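PDB 5EHK: lantibiotic dehydratase from Microbispora corallina, which probably dehydrates serine and threonine residues of the NAI-107 precursor peptide with the help of glutamyl-tRNA during lantibiotic biosynthesis. Local coordinates for residues A[721-724]-A[725-729]; A[761-764]-A[765-769]; A[939-943]-A[944-948]; A[1071-1074]-A[1075-1079]; A[293-296]-A[297-301]. All coordinates share one frame; numbering follows the deposited sequence.

Interaction 1: A[721-724]-A[725-729]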
loop_
_atom_site.group_PDB
_atom_site.type_symbol
_atom_site.label_atom_id
_atom_site.label_comp_id
_atom_site.label_asym_id
_atom_site.label_seq_id
_atom_site.Cartn_x
_atom_site.Cartn_y
_atom_site.Cartn_z
ATOM N N TRP A 721 -21.293 -17.668 26.614
ATOM C CA TRP A 721 -20.036 -18.080 25.988
ATOM C C TRP A 721 -19.269 -19.011 26.915
ATOM O O TRP A 721 -18.172 -19.474 26.577
ATOM C CB TRP A 721 -19.185 -16.859 25.626
ATOM C CG TRP A 721 -19.871 -15.924 24.694
ATOM C CD1 TRP A 721 -20.386 -14.699 24.995
ATOM C CD2 TRP A 721 -20.149 -16.145 23.312
ATOM N NE1 TRP A 721 -20.954 -14.137 23.881
ATOM C CE2 TRP A 721 -20.827 -15.012 22.835
ATOM C CE3 TRP A 721 -19.891 -17.190 22.432
ATOM C CZ2 TRP A 721 -21.244 -14.896 21.519
ATOM C CZ3 TRP A 721 -20.308 -17.077 21.130
ATOM C CH2 TRP A 721 -20.980 -15.938 20.683
ATOM N N ASN A 722 -19.882 -19.309 28.061
ATOM C CA ASN A 722 -19.310 -20.191 29.072
ATOM C C ASN A 722 -18.045 -19.599 29.711
ATOM O O ASN A 722 -17.021 -20.265 29.858
ATOM C CB ASN A 722 -19.023 -21.583 28.496
ATOM C CG ASN A 722 -18.758 -22.628 29.579
ATOM O OD1 ASN A 722 -19.235 -22.527 30.724
ATOM N ND2 ASN A 722 -17.945 -23.621 29.231
ATOM N N VAL A 723 -18.153 -18.344 30.129
ATOM C CA VAL A 723 -17.067 -17.649 30.792
ATOM C C VAL A 723 -17.021 -18.087 32.239
ATOM O O VAL A 723 -18.032 -18.036 32.947
ATOM C CB VAL A 723 -17.272 -16.110 30.718
ATOM C CG1 VAL A 723 -16.180 -15.345 31.460
ATOM C CG2 VAL A 723 -17.386 -15.670 29.284
ATOM N N PRO A 724 -15.839 -18.515 32.690
ATOM C CA PRO A 724 -15.606 -18.888 34.086
ATOM C C PRO A 724 -15.894 -17.753 35.064
ATOM O O PRO A 724 -16.071 -16.597 34.674
ATOM C CB PRO A 724 -14.121 -19.275 34.106
ATOM C CG PRO A 724 -13.551 -18.744 32.827
ATOM C CD PRO A 724 -14.670 -18.795 31.848
ATOM N N ARG A 725 -15.960 -18.093 36.343
ATOM C CA ARG A 725 -16.253 -17.100 37.361
ATOM C C ARG A 725 -15.023 -16.206 37.537
ATOM O O ARG A 725 -15.140 -14.996 37.749
ATOM C CB ARG A 725 -16.666 -17.804 38.656
ATOM C CG ARG A 725 -17.053 -16.918 39.814
ATOM C CD ARG A 725 -17.414 -17.789 41.002
ATOM N NE ARG A 725 -16.267 -18.587 41.444
ATOM C CZ ARG A 725 -15.369 -18.177 42.337
ATOM N NH1 ARG A 725 -15.497 -16.988 42.896
ATOM N NH2 ARG A 725 -14.349 -18.950 42.676
ATOM N N ARG A 726 -13.841 -16.805 37.411
ATOM C CA ARG A 726 -12.594 -16.037 37.480
ATOM C C ARG A 726 -11.977 -15.831 36.101
ATOM O O ARG A 726 -11.846 -16.775 35.295
ATOM C CB ARG A 726 -11.579 -16.670 38.438
ATOM C CG ARG A 726 -11.881 -16.459 39.922
ATOM C CD ARG A 726 -11.180 -17.505 40.780
ATOM N NE ARG A 726 -11.699 -18.842 40.505
ATOM C CZ ARG A 726 -11.245 -19.963 41.058
ATOM N NH1 ARG A 726 -10.225 -19.929 41.905
ATOM N NH2 ARG A 726 -11.799 -21.120 40.734
ATOM N N VAL A 727 -11.608 -14.582 35.838
ATOM C CA VAL A 727 -11.003 -14.226 34.571
ATOM C C VAL A 727 -9.821 -13.308 34.813
ATOM O O VAL A 727 -9.731 -12.641 35.838
ATOM C CB VAL A 727 -12.005 -13.554 33.604
ATOM C CG1 VAL A 727 -13.091 -14.540 33.185
ATOM C CG2 VAL A 727 -12.617 -12.339 34.241
ATOM N N LEU A 728 -8.893 -13.320 33.868
ATOM C CA LEU A 728 -7.856 -12.313 33.804
ATOM C C LEU A 728 -8.343 -11.290 32.781
ATOM O O LEU A 728 -8.649 -11.647 31.630
ATOM C CB LEU A 728 -6.553 -12.950 33.336
ATOM C CG LEU A 728 -5.236 -12.185 33.501
ATOM C CD1 LEU A 728 -4.957 -11.821 34.964
ATOM C CD2 LEU A 728 -4.084 -12.991 32.912
ATOM N N ALA A 729 -8.465 -10.036 33.213
ATOM C CA ALA A 729 -8.837 -8.938 32.315
ATOM C C ALA A 729 -7.569 -8.309 31.748
ATOM O O ALA A 729 -6.790 -7.698 32.486
ATOM C CB ALA A 729 -9.686 -7.900 33.038
#
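R725, whose CB rests against the carbonyl carbon of P724, lays its NH2 over one face of the R726 guanidinium, 3.3 Å above that plane and toward its rim. The R725 chain runs out with CG anti to its backbone N and bends at chi3 (62°), and its NH1 forms a salt bridge to D739. R726 NH2 makes a long, weak ion pair with D767; each of the two cations thus has a carboxylate nearby. The pyrrolidine ring of P724 brings CB and CG each to 3.6 Å from R726 O, and its CG comes within 4.2 Å of V727 CG1.

The apolar centre is V723 against V727, whose side chains cross at about a right angle. V727 CG1 lies beside its own backbone N (chi1 -66°), which carries it to within 3.6 Å of V723 CG1. W692 covers V723 and P724, and W717 and R718 of helix 707-721 close over V723. N722 adopts positive phi (66°), where the chain leaves helical geometry. The contact thus belongs to a helix-to-strand connection: helix 707-721 ends, V723 and P724 fill the buried corner, and the chain enters strand 726-730, which forms an antiparallel hairpin with strand 735-739 and pairs on its other edge with strand 760-763.

Interaction 2: A[761-764]-A[765-769]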
loop_
_atom_site.group_PDB
_atom_site.type_symbol
_atom_site.label_atom_id
_atom_site.label_comp_id
_atom_site.label_asym_id
_atom_site.label_seq_id
_atom_site.Cartn_x
_atom_site.Cartn_y
_atom_site.Cartn_z
ATOM N N ALA A 761 -10.879 -11.098 28.154
ATOM C CA ALA A 761 -10.885 -11.942 29.337
ATOM C C ALA A 761 -10.136 -13.233 29.066
ATOM O O ALA A 761 -10.465 -13.961 28.125
ATOM C CB ALA A 761 -12.293 -12.232 29.759
ATOM N N GLN A 762 -9.136 -13.522 29.897
ATOM C CA GLN A 762 -8.436 -14.793 29.791
ATOM C C GLN A 762 -8.826 -15.752 30.920
ATOM O O GLN A 762 -9.018 -15.356 32.087
ATOM C CB GLN A 762 -6.929 -14.580 29.805
ATOM C CG GLN A 762 -6.284 -14.446 28.434
ATOM C CD GLN A 762 -4.784 -14.150 28.528
ATOM O OE1 GLN A 762 -4.115 -14.514 29.508
ATOM N NE2 GLN A 762 -4.262 -13.448 27.524
ATOM N N GLN A 763 -8.955 -17.023 30.555
ATOM C CA GLN A 763 -9.077 -18.058 31.550
ATOM C C GLN A 763 -7.758 -18.148 32.302
ATOM O O GLN A 763 -6.691 -18.226 31.684
ATOM C CB GLN A 763 -9.434 -19.399 30.921
ATOM C CG GLN A 763 -9.659 -20.485 31.964
ATOM C CD GLN A 763 -10.266 -21.752 31.387
ATOM O OE1 GLN A 763 -9.923 -22.183 30.273
ATOM N NE2 GLN A 763 -11.162 -22.375 32.158
ATOM N N VAL A 764 -7.852 -18.103 33.632
ATOM C CA VAL A 764 -6.709 -18.199 34.530
ATOM C C VAL A 764 -5.967 -19.532 34.398
ATOM O O VAL A 764 -6.586 -20.592 34.277
ATOM C CB VAL A 764 -7.169 -18.035 35.970
ATOM C CG1 VAL A 764 -5.997 -18.111 36.927
ATOM C CG2 VAL A 764 -7.903 -16.726 36.123
ATOM N N ALA A 765 -4.639 -19.470 34.438
ATOM C CA ALA A 765 -3.815 -20.652 34.275
ATOM C C ALA A 765 -4.143 -21.663 35.369
ATOM O O ALA A 765 -4.044 -21.353 36.558
ATOM C CB ALA A 765 -2.336 -20.262 34.341
ATOM N N GLY A 766 -4.555 -22.862 34.967
ATOM C CA GLY A 766 -4.820 -23.914 35.929
ATOM C C GLY A 766 -6.291 -24.103 36.246
ATOM O O GLY A 766 -6.696 -25.135 36.768
ATOM N N ASP A 767 -7.093 -23.085 35.980
ATOM C CA ASP A 767 -8.517 -23.148 36.279
ATOM C C ASP A 767 -9.220 -24.243 35.478
ATOM O O ASP A 767 -10.068 -24.952 36.011
ATOM C CB ASP A 767 -9.175 -21.791 36.007
ATOM C CG ASP A 767 -10.536 -21.654 36.658
ATOM O OD1 ASP A 767 -10.766 -22.278 37.713
ATOM O OD2 ASP A 767 -11.383 -20.918 36.110
ATOM N N GLU A 768 -8.851 -24.384 34.206
ATOM C CA GLU A 768 -9.508 -25.337 33.308
ATOM C C GLU A 768 -9.324 -26.786 33.737
ATOM O O GLU A 768 -10.155 -27.642 33.431
ATOM C CB GLU A 768 -9.031 -25.135 31.866
ATOM C CG GLU A 768 -9.605 -26.107 30.848
ATOM C CD GLU A 768 -11.098 -25.916 30.617
ATOM O OE1 GLU A 768 -11.687 -24.991 31.213
ATOM O OE2 GLU A 768 -11.690 -26.686 29.824
ATOM N N GLU A 769 -8.237 -27.045 34.458
ATOM C CA GLU A 769 -7.945 -28.381 34.957
ATOM C C GLU A 769 -8.371 -28.543 36.415
ATOM O O GLU A 769 -8.094 -29.565 37.042
ATOM C CB GLU A 769 -6.452 -28.702 34.820
ATOM C CG GLU A 769 -5.898 -28.641 33.405
ATOM C CD GLU A 769 -6.560 -29.633 32.449
ATOM O OE1 GLU A 769 -6.985 -30.726 32.895
ATOM O OE2 GLU A 769 -6.616 -29.333 31.234
#
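E768 OE1 is gripped twice: by the side-chain amide of Q763, with NE2 to OE1 at 2.8 Å, and by a salt bridge from R475. The amide donor reaches OE1 on its anti side, 21° out of the carboxylate plane, while OE1 itself lies close to the amide plane of Q763. The two flat groups are nevertheless turned well away from coplanarity, their planes 59° apart. Q763 reaches forward with an extended chain, and E768 bends back at chi2 (68°) to meet it; CB of E768 also lies 3.5 Å from Q763 NE2. A carboxylate held by both an amide and a guanidinium is probably kept ionised.

Between these two residues the backbone reverses. D767 N donates to V764 O at 3.1 Å, approaching from above the carbonyl plane. On the same turn V764 CB and D767 CB come within 4.3 Å of each other. A765 and G766 occupy the corners; G766 has positive phi, where a side chain would press on the preceding carbonyl oxygen. D767 also touches P724. These backbone angles and the bond from D767 N to V764 O are those of a type II beta turn, here leading the chain off strand 760-763, which is flanked by antiparallel strands 685-693 and 726-730.

Interaction 3: A[939-943]-A[944-948]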
loop_
_atom_site.group_PDB
_atom_site.type_symbol
_atom_site.label_atom_id
_atom_site.label_comp_id
_atom_site.label_asym_id
_atom_site.label_seq_id
_atom_site.Cartn_x
_atom_site.Cartn_y
_atom_site.Cartn_z
ATOM N N ARG A 939 14.272 1.554 -35.707
ATOM C CA ARG A 939 13.839 2.139 -36.968
ATOM C C ARG A 939 13.609 1.069 -38.043
ATOM O O ARG A 939 12.688 1.193 -38.851
ATOM C CB ARG A 939 14.818 3.202 -37.456
ATOM C CG ARG A 939 14.786 4.483 -36.666
ATOM C CD ARG A 939 15.905 5.432 -37.093
ATOM N NE ARG A 939 15.674 5.879 -38.459
ATOM C CZ ARG A 939 15.013 6.985 -38.774
ATOM N NH1 ARG A 939 14.565 7.779 -37.807
ATOM N NH2 ARG A 939 14.822 7.305 -40.054
ATOM N N LEU A 940 14.428 0.019 -38.049
ATOM C CA LEU A 940 14.171 -1.105 -38.954
ATOM C C LEU A 940 12.844 -1.725 -38.557
ATOM O O LEU A 940 11.988 -2.021 -39.394
ATOM C CB LEU A 940 15.273 -2.167 -38.891
ATOM C CG LEU A 940 16.667 -1.776 -39.382
ATOM C CD1 LEU A 940 17.652 -2.940 -39.249
ATOM C CD2 LEU A 940 16.622 -1.254 -40.815
ATOM N N THR A 941 12.689 -1.916 -37.256
ATOM C CA THR A 941 11.539 -2.618 -36.683
ATOM C C THR A 941 10.156 -1.962 -36.967
ATOM O O THR A 941 9.129 -2.643 -36.989
ATOM C CB THR A 941 11.825 -2.887 -35.192
ATOM O OG1 THR A 941 12.204 -4.259 -35.039
ATOM C CG2 THR A 941 10.670 -2.527 -34.295
ATOM N N ARG A 942 10.143 -0.652 -37.214
ATOM C CA ARG A 942 8.909 0.028 -37.586
ATOM C C ARG A 942 8.401 -0.467 -38.937
ATOM O O ARG A 942 7.193 -0.551 -39.155
ATOM C CB ARG A 942 9.108 1.552 -37.648
ATOM C CG ARG A 942 7.950 2.332 -38.303
ATOM C CD ARG A 942 8.287 3.813 -38.522
ATOM N NE ARG A 942 8.106 4.573 -37.297
ATOM C CZ ARG A 942 8.520 5.823 -37.121
ATOM N NH1 ARG A 942 9.126 6.469 -38.108
ATOM N NH2 ARG A 942 8.334 6.424 -35.943
ATOM N N ARG A 943 9.322 -0.811 -39.838
ATOM C CA ARG A 943 8.930 -1.096 -41.215
ATOM C C ARG A 943 8.004 -2.287 -41.291
ATOM O O ARG A 943 8.237 -3.315 -40.651
ATOM C CB ARG A 943 10.126 -1.342 -42.140
ATOM C CG ARG A 943 9.691 -1.481 -43.611
ATOM C CD ARG A 943 10.845 -1.809 -44.556
ATOM N NE ARG A 943 11.342 -3.175 -44.369
ATOM C CZ ARG A 943 10.736 -4.271 -44.827
ATOM N NH1 ARG A 943 9.600 -4.176 -45.509
ATOM N NH2 ARG A 943 11.266 -5.467 -44.603
ATOM N N ALA A 944 6.947 -2.130 -42.077
ATOM C CA ALA A 944 6.020 -3.217 -42.323
ATOM C C ALA A 944 6.744 -4.306 -43.118
ATOM O O ALA A 944 7.303 -4.042 -44.189
ATOM C CB ALA A 944 4.794 -2.701 -43.084
ATOM N N GLY A 945 6.793 -5.514 -42.563
ATOM C CA GLY A 945 7.416 -6.607 -43.279
ATOM C C GLY A 945 8.771 -7.035 -42.761
ATOM O O GLY A 945 9.265 -8.110 -43.132
ATOM N N PHE A 946 9.391 -6.184 -41.944
ATOM C CA PHE A 946 10.659 -6.544 -41.309
ATOM C C PHE A 946 10.456 -7.872 -40.598
ATOM O O PHE A 946 9.539 -8.019 -39.787
ATOM C CB PHE A 946 11.153 -5.449 -40.352
ATOM C CG PHE A 946 12.543 -5.682 -39.833
ATOM C CD1 PHE A 946 13.639 -5.565 -40.660
ATOM C CD2 PHE A 946 12.748 -6.018 -38.510
ATOM C CE1 PHE A 946 14.908 -5.794 -40.184
ATOM C CE2 PHE A 946 14.016 -6.243 -38.032
ATOM C CZ PHE A 946 15.099 -6.127 -38.876
ATOM N N ARG A 947 11.297 -8.842 -40.932
ATOM C CA ARG A 947 11.027 -10.221 -40.560
ATOM C C ARG A 947 11.150 -10.436 -39.075
ATOM O O ARG A 947 10.352 -11.152 -38.469
ATOM C CB ARG A 947 11.999 -11.151 -41.270
ATOM C CG ARG A 947 12.458 -10.646 -42.627
ATOM C CD ARG A 947 12.715 -11.805 -43.541
ATOM N NE ARG A 947 13.078 -12.975 -42.744
ATOM C CZ ARG A 947 13.146 -14.214 -43.214
ATOM N NH1 ARG A 947 12.878 -14.452 -44.497
ATOM N NH2 ARG A 947 13.484 -15.211 -42.396
ATOM N N TYR A 948 12.137 -9.776 -38.485
ATOM C CA TYR A 948 12.532 -10.075 -37.123
ATOM C C TYR A 948 11.789 -9.239 -36.085
ATOM O O TYR A 948 11.490 -8.066 -36.295
ATOM C CB TYR A 948 14.034 -9.882 -36.990
ATOM C CG TYR A 948 14.833 -10.702 -37.968
ATOM C CD1 TYR A 948 14.995 -12.071 -37.795
ATOM C CD2 TYR A 948 15.428 -10.105 -39.064
ATOM C CE1 TYR A 948 15.733 -12.820 -38.690
ATOM C CE2 TYR A 948 16.163 -10.844 -39.968
ATOM C CZ TYR A 948 16.315 -12.200 -39.776
ATOM O OH TYR A 948 17.057 -12.927 -40.680
#
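F946 holds CG anti to its backbone N (chi1 -172°), which swings its ring back over the last helical turn to meet L940. The CB of L940 sits over one face of the ring, 4.0 Å from the centroid and 18° off the normal, a CH-pi contact. L940 CD1 also approaches, 4.1 Å from F946 CZ, and T941 OG1 comes in obliquely, 3.9 Å from F946 CD2. F946 CZ in turn lies in plane at the edge of the Y948 ring, and V953 and V1039 of neighbouring helices also pack on F946.

R943 to F946 form a type II beta turn with G945 at positive phi, closed by a weak bond of 3.4 Å from F946 N to R943 O. The R943 chain bends at chi3 (71°) and folds its guanidinium across the turn; F946 N lies over one face of it, two donors without a bond between them. R943 has a long, weak ion pair with D1035, whose carboxylate also accepts from R947 N. The weak turn-closing bond is thus supplemented by the CH-pi contact, by the firmer backbone bond from R943 N to L940 O, and by salt bridges of R942 to D837 and D833 and of R947 to D1033.

Interaction 4: A[1071-1074]-A[1075-1079]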
loop_
_atom_site.group_PDB
_atom_site.type_symbol
_atom_site.label_atom_id
_atom_site.label_comp_id
_atom_site.label_asym_id
_atom_site.label_seq_id
_atom_site.Cartn_x
_atom_site.Cartn_y
_atom_site.Cartn_z
ATOM N N LEU A 1071 32.709 -10.516 -14.559
ATOM C CA LEU A 1071 31.346 -11.057 -14.670
ATOM C C LEU A 1071 30.245 -10.019 -14.479
ATOM O O LEU A 1071 29.190 -10.097 -15.099
ATOM C CB LEU A 1071 31.101 -12.213 -13.699
ATOM C CG LEU A 1071 30.880 -13.621 -14.261
ATOM C CD1 LEU A 1071 31.420 -13.782 -15.656
ATOM C CD2 LEU A 1071 31.469 -14.669 -13.346
ATOM N N ARG A 1072 30.479 -9.071 -13.590
ATOM C CA ARG A 1072 29.524 -8.013 -13.351
ATOM C C ARG A 1072 29.564 -6.973 -14.480
ATOM O O ARG A 1072 28.531 -6.447 -14.883
ATOM C CB ARG A 1072 29.774 -7.367 -11.985
ATOM C CG ARG A 1072 29.198 -5.957 -11.836
ATOM C CD ARG A 1072 29.458 -5.438 -10.432
ATOM N NE ARG A 1072 28.521 -4.393 -10.026
ATOM C CZ ARG A 1072 27.283 -4.620 -9.589
ATOM N NH1 ARG A 1072 26.805 -5.860 -9.514
ATOM N NH2 ARG A 1072 26.516 -3.598 -9.231
ATOM N N LEU A 1073 30.760 -6.686 -14.984
ATOM C CA LEU A 1073 30.931 -5.694 -16.043
ATOM C C LEU A 1073 30.150 -6.073 -17.287
ATOM O O LEU A 1073 29.266 -5.328 -17.728
ATOM C CB LEU A 1073 32.409 -5.576 -16.414
ATOM C CG LEU A 1073 32.940 -4.418 -17.255
ATOM C CD1 LEU A 1073 34.457 -4.448 -17.176
ATOM C CD2 LEU A 1073 32.509 -4.465 -18.703
ATOM N N VAL A 1074 30.505 -7.217 -17.868
ATOM C CA VAL A 1074 29.886 -7.651 -19.107
ATOM C C VAL A 1074 28.391 -7.839 -18.882
ATOM O O VAL A 1074 27.580 -7.459 -19.729
ATOM C CB VAL A 1074 30.567 -8.919 -19.689
ATOM C CG1 VAL A 1074 29.956 -9.298 -21.021
ATOM C CG2 VAL A 1074 32.041 -8.686 -19.879
ATOM N N GLY A 1075 28.032 -8.371 -17.715
ATOM C CA GLY A 1075 26.637 -8.529 -17.350
ATOM C C GLY A 1075 25.917 -7.190 -17.349
ATOM O O GLY A 1075 24.767 -7.094 -17.774
ATOM N N SER A 1076 26.596 -6.148 -16.876
ATOM C CA SER A 1076 26.031 -4.806 -16.906
ATOM C C SER A 1076 25.854 -4.406 -18.357
ATOM O O SER A 1076 24.793 -3.904 -18.739
ATOM C CB SER A 1076 26.954 -3.779 -16.227
ATOM O OG SER A 1076 26.839 -3.795 -14.819
ATOM N N LEU A 1077 26.876 -4.667 -19.170
ATOM C CA LEU A 1077 26.814 -4.326 -20.583
ATOM C C LEU A 1077 25.682 -5.081 -21.284
ATOM O O LEU A 1077 24.988 -4.505 -22.116
ATOM C CB LEU A 1077 28.161 -4.540 -21.270
ATOM C CG LEU A 1077 29.260 -3.488 -21.070
ATOM C CD1 LEU A 1077 30.546 -3.914 -21.728
ATOM C CD2 LEU A 1077 28.827 -2.147 -21.640
ATOM N N LEU A 1078 25.480 -6.355 -20.947
ATOM C CA LEU A 1078 24.336 -7.085 -21.495
ATOM C C LEU A 1078 23.000 -6.466 -21.075
ATOM O O LEU A 1078 22.090 -6.301 -21.922
ATOM C CB LEU A 1078 24.346 -8.595 -21.183
ATOM C CG LEU A 1078 25.261 -9.615 -21.887
ATOM C CD1 LEU A 1078 25.659 -9.249 -23.337
ATOM C CD2 LEU A 1078 26.457 -9.937 -21.047
ATOM N N HIS A 1079 22.882 -6.163 -19.774
ATOM C CA HIS A 1079 21.677 -5.529 -19.215
ATOM C C HIS A 1079 21.325 -4.185 -19.914
ATOM O O HIS A 1079 20.189 -3.977 -20.334
ATOM C CB HIS A 1079 21.801 -5.337 -17.690
ATOM C CG HIS A 1079 20.711 -4.497 -17.092
ATOM N ND1 HIS A 1079 19.370 -4.773 -17.275
ATOM C CD2 HIS A 1079 20.761 -3.373 -16.341
ATOM C CE1 HIS A 1079 18.645 -3.862 -16.654
ATOM N NE2 HIS A 1079 19.463 -2.998 -16.081
#
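L1073 O and V1074 O accept from L1077 N (2.9 Å) and L1078 N (2.7 Å), regular helical bonds of helix 1068-1085, whereas the bond from G1075 N to L1071 O is weak. R1072 O takes two donors from S1076: the backbone N at 2.8 Å and the hydroxyl OG at 3.1 Å, which reach the oxygen from opposite faces of its carbonyl plane. The hydroxyl bends back to it because OG sits beside the serine's own backbone N (chi1 -80°); R913 also bonds to OG.

Two apolar pairs run alongside. L1073 and L1077 lie side by side, pointing the same way, with CD2 to CD1 at 3.6 Å; V1074 and L1078 repeat the pattern, V1074 CG1 meeting L1078 CD2. F1053 and F965 pack on L1073, F965 also on V1074, and L961 covers both L1077 and L1078. Such i to i+4 rows form the buried ridge by which an amphipathic helix packs among others, here helices 950-965 and 1044-1059 of the largely helical C-terminal part.

Interaction 5: A[293-296]-A[297-301]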
loop_
_atom_site.group_PDB
_atom_site.type_symbol
_atom_site.label_atom_id
_atom_site.label_comp_id
_atom_site.label_asym_id
_atom_site.label_seq_id
_atom_site.Cartn_x
_atom_site.Cartn_y
_atom_site.Cartn_z
ATOM N N ASP A 293 24.206 2.029 40.557
ATOM C CA ASP A 293 23.268 3.005 41.080
ATOM C C ASP A 293 23.669 4.345 40.471
ATOM O O ASP A 293 24.845 4.731 40.526
ATOM C CB ASP A 293 23.373 3.027 42.615
ATOM C CG ASP A 293 22.560 4.148 43.274
ATOM O OD1 ASP A 293 21.498 4.562 42.752
ATOM O OD2 ASP A 293 22.992 4.601 44.355
ATOM N N PRO A 294 22.705 5.025 39.830
ATOM C CA PRO A 294 22.912 6.351 39.243
ATOM C C PRO A 294 23.332 7.383 40.286
ATOM O O PRO A 294 24.278 8.131 40.017
ATOM C CB PRO A 294 21.542 6.698 38.634
ATOM C CG PRO A 294 20.567 5.790 39.325
ATOM C CD PRO A 294 21.350 4.521 39.556
ATOM N N LEU A 295 22.654 7.433 41.437
ATOM C CA LEU A 295 22.979 8.435 42.459
ATOM C C LEU A 295 24.433 8.315 42.912
ATOM O O LEU A 295 25.168 9.312 42.978
ATOM C CB LEU A 295 22.031 8.333 43.649
ATOM C CG LEU A 295 22.164 9.397 44.741
ATOM C CD1 LEU A 295 21.988 10.800 44.180
ATOM C CD2 LEU A 295 21.114 9.163 45.800
ATOM N N GLN A 296 24.846 7.080 43.184
ATOM C CA GLN A 296 26.199 6.797 43.618
ATOM C C GLN A 296 27.205 7.192 42.544
ATOM O O GLN A 296 28.300 7.676 42.850
ATOM C CB GLN A 296 26.348 5.326 43.996
ATOM C CG GLN A 296 27.658 5.008 44.697
ATOM C CD GLN A 296 27.822 5.788 46.008
ATOM O OE1 GLN A 296 26.963 5.731 46.907
ATOM N NE2 GLN A 296 28.937 6.507 46.126
ATOM N N HIS A 297 26.825 6.994 41.283
ATOM C CA HIS A 297 27.672 7.410 40.170
ATOM C C HIS A 297 27.975 8.899 40.209
ATOM O O HIS A 297 29.132 9.281 40.035
ATOM C CB HIS A 297 27.085 7.060 38.793
ATOM C CG HIS A 297 27.818 7.722 37.673
ATOM N ND1 HIS A 297 29.059 7.302 37.253
ATOM C CD2 HIS A 297 27.528 8.827 36.949
ATOM C CE1 HIS A 297 29.488 8.100 36.292
ATOM N NE2 HIS A 297 28.579 9.035 36.089
ATOM N N VAL A 298 26.952 9.736 40.400
ATOM C CA VAL A 298 27.192 11.179 40.529
ATOM C C VAL A 298 28.147 11.501 41.693
ATOM O O VAL A 298 29.126 12.238 41.518
ATOM C CB VAL A 298 25.901 11.991 40.724
ATOM C CG1 VAL A 298 26.246 13.470 40.891
ATOM C CG2 VAL A 298 24.929 11.773 39.554
ATOM N N LEU A 299 27.863 10.943 42.874
ATOM C CA LEU A 299 28.752 11.108 44.030
ATOM C C LEU A 299 30.190 10.640 43.777
ATOM O O LEU A 299 31.131 11.355 44.118
ATOM C CB LEU A 299 28.193 10.490 45.322
ATOM C CG LEU A 299 26.930 10.963 46.059
ATOM C CD1 LEU A 299 26.050 11.946 45.294
ATOM C CD2 LEU A 299 26.127 9.746 46.512
ATOM N N ASP A 300 30.369 9.441 43.219
ATOM C CA ASP A 300 31.726 8.946 42.941
ATOM C C ASP A 300 32.504 9.906 42.026
ATOM O O ASP A 300 33.703 10.138 42.220
ATOM C CB ASP A 300 31.697 7.537 42.341
ATOM C CG ASP A 300 31.203 6.488 43.318
ATOM O OD1 ASP A 300 31.423 6.660 44.534
ATOM O OD2 ASP A 300 30.569 5.505 42.879
ATOM N N VAL A 301 31.800 10.477 41.050
ATOM C CA VAL A 301 32.389 11.428 40.120
ATOM C C VAL A 301 32.788 12.765 40.767
ATOM O O VAL A 301 33.923 13.214 40.567
ATOM C CB VAL A 301 31.481 11.653 38.885
ATOM C CG1 VAL A 301 31.875 12.920 38.160
ATOM C CG2 VAL A 301 31.555 10.452 37.938
#
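Q296 and D300, one helical turn apart, are tied twice: by the backbone, D300 N donating to Q296 O at 2.7 Å, and by the side chains, Q296 NE2 donating to D300 OD1 at 3.0 Å. The second bond leaves in the amide plane but meets OD1 from above the carboxylate, 47° out of its plane. Q296 can reach it because its chain bends at chi2 (60°) and curls along the helix; its OE1 faces L299 CD2 at 4.1 Å.

D293 is the N-cap of helix 294-306. Its OD1 and OD2 accept from L295 N and Q296 N respectively, both weakly, and its carbonyl oxygen takes H297 N at 3.1 Å. P294 O and L295 O are met in their carbonyl planes by V298 N (3.1 Å) and L299 N (3.2 Å). H297 NE2 bonds to A284 O, with a weaker bond to R286 O, while M174 and L177 of helix 174-185 pack on P294.

The first-turn amides are therefore met, though weakly, by the cap carboxylate. The positive end of the helix dipole, together with a long, weak ion pair from R171 to OD1, may favour the ionised form of D293, although D331 also touches it.

Along the chain the order is interaction 5, then 1, 2, 3 and 4. Interactions 1 and 2 touch, their centres 8 Å apart: strands 726-730 and 760-763 are neighbours, and L728 O lies 2.6 Å from Q762 N in a probable hydrogen bond. Interaction 5, in a helix of the same N-terminal dehydratase region as interaction 1, is about 49 Å from it between centres. Interactions 3 and 4 share the C-terminal dehydratase region, about 28 Å apart by centres, and helix 950-965 contacts both. That pair lies more than 60 Å by centres from the other three, so the two groups of contacts occupy well-separated parts of an elongated chain.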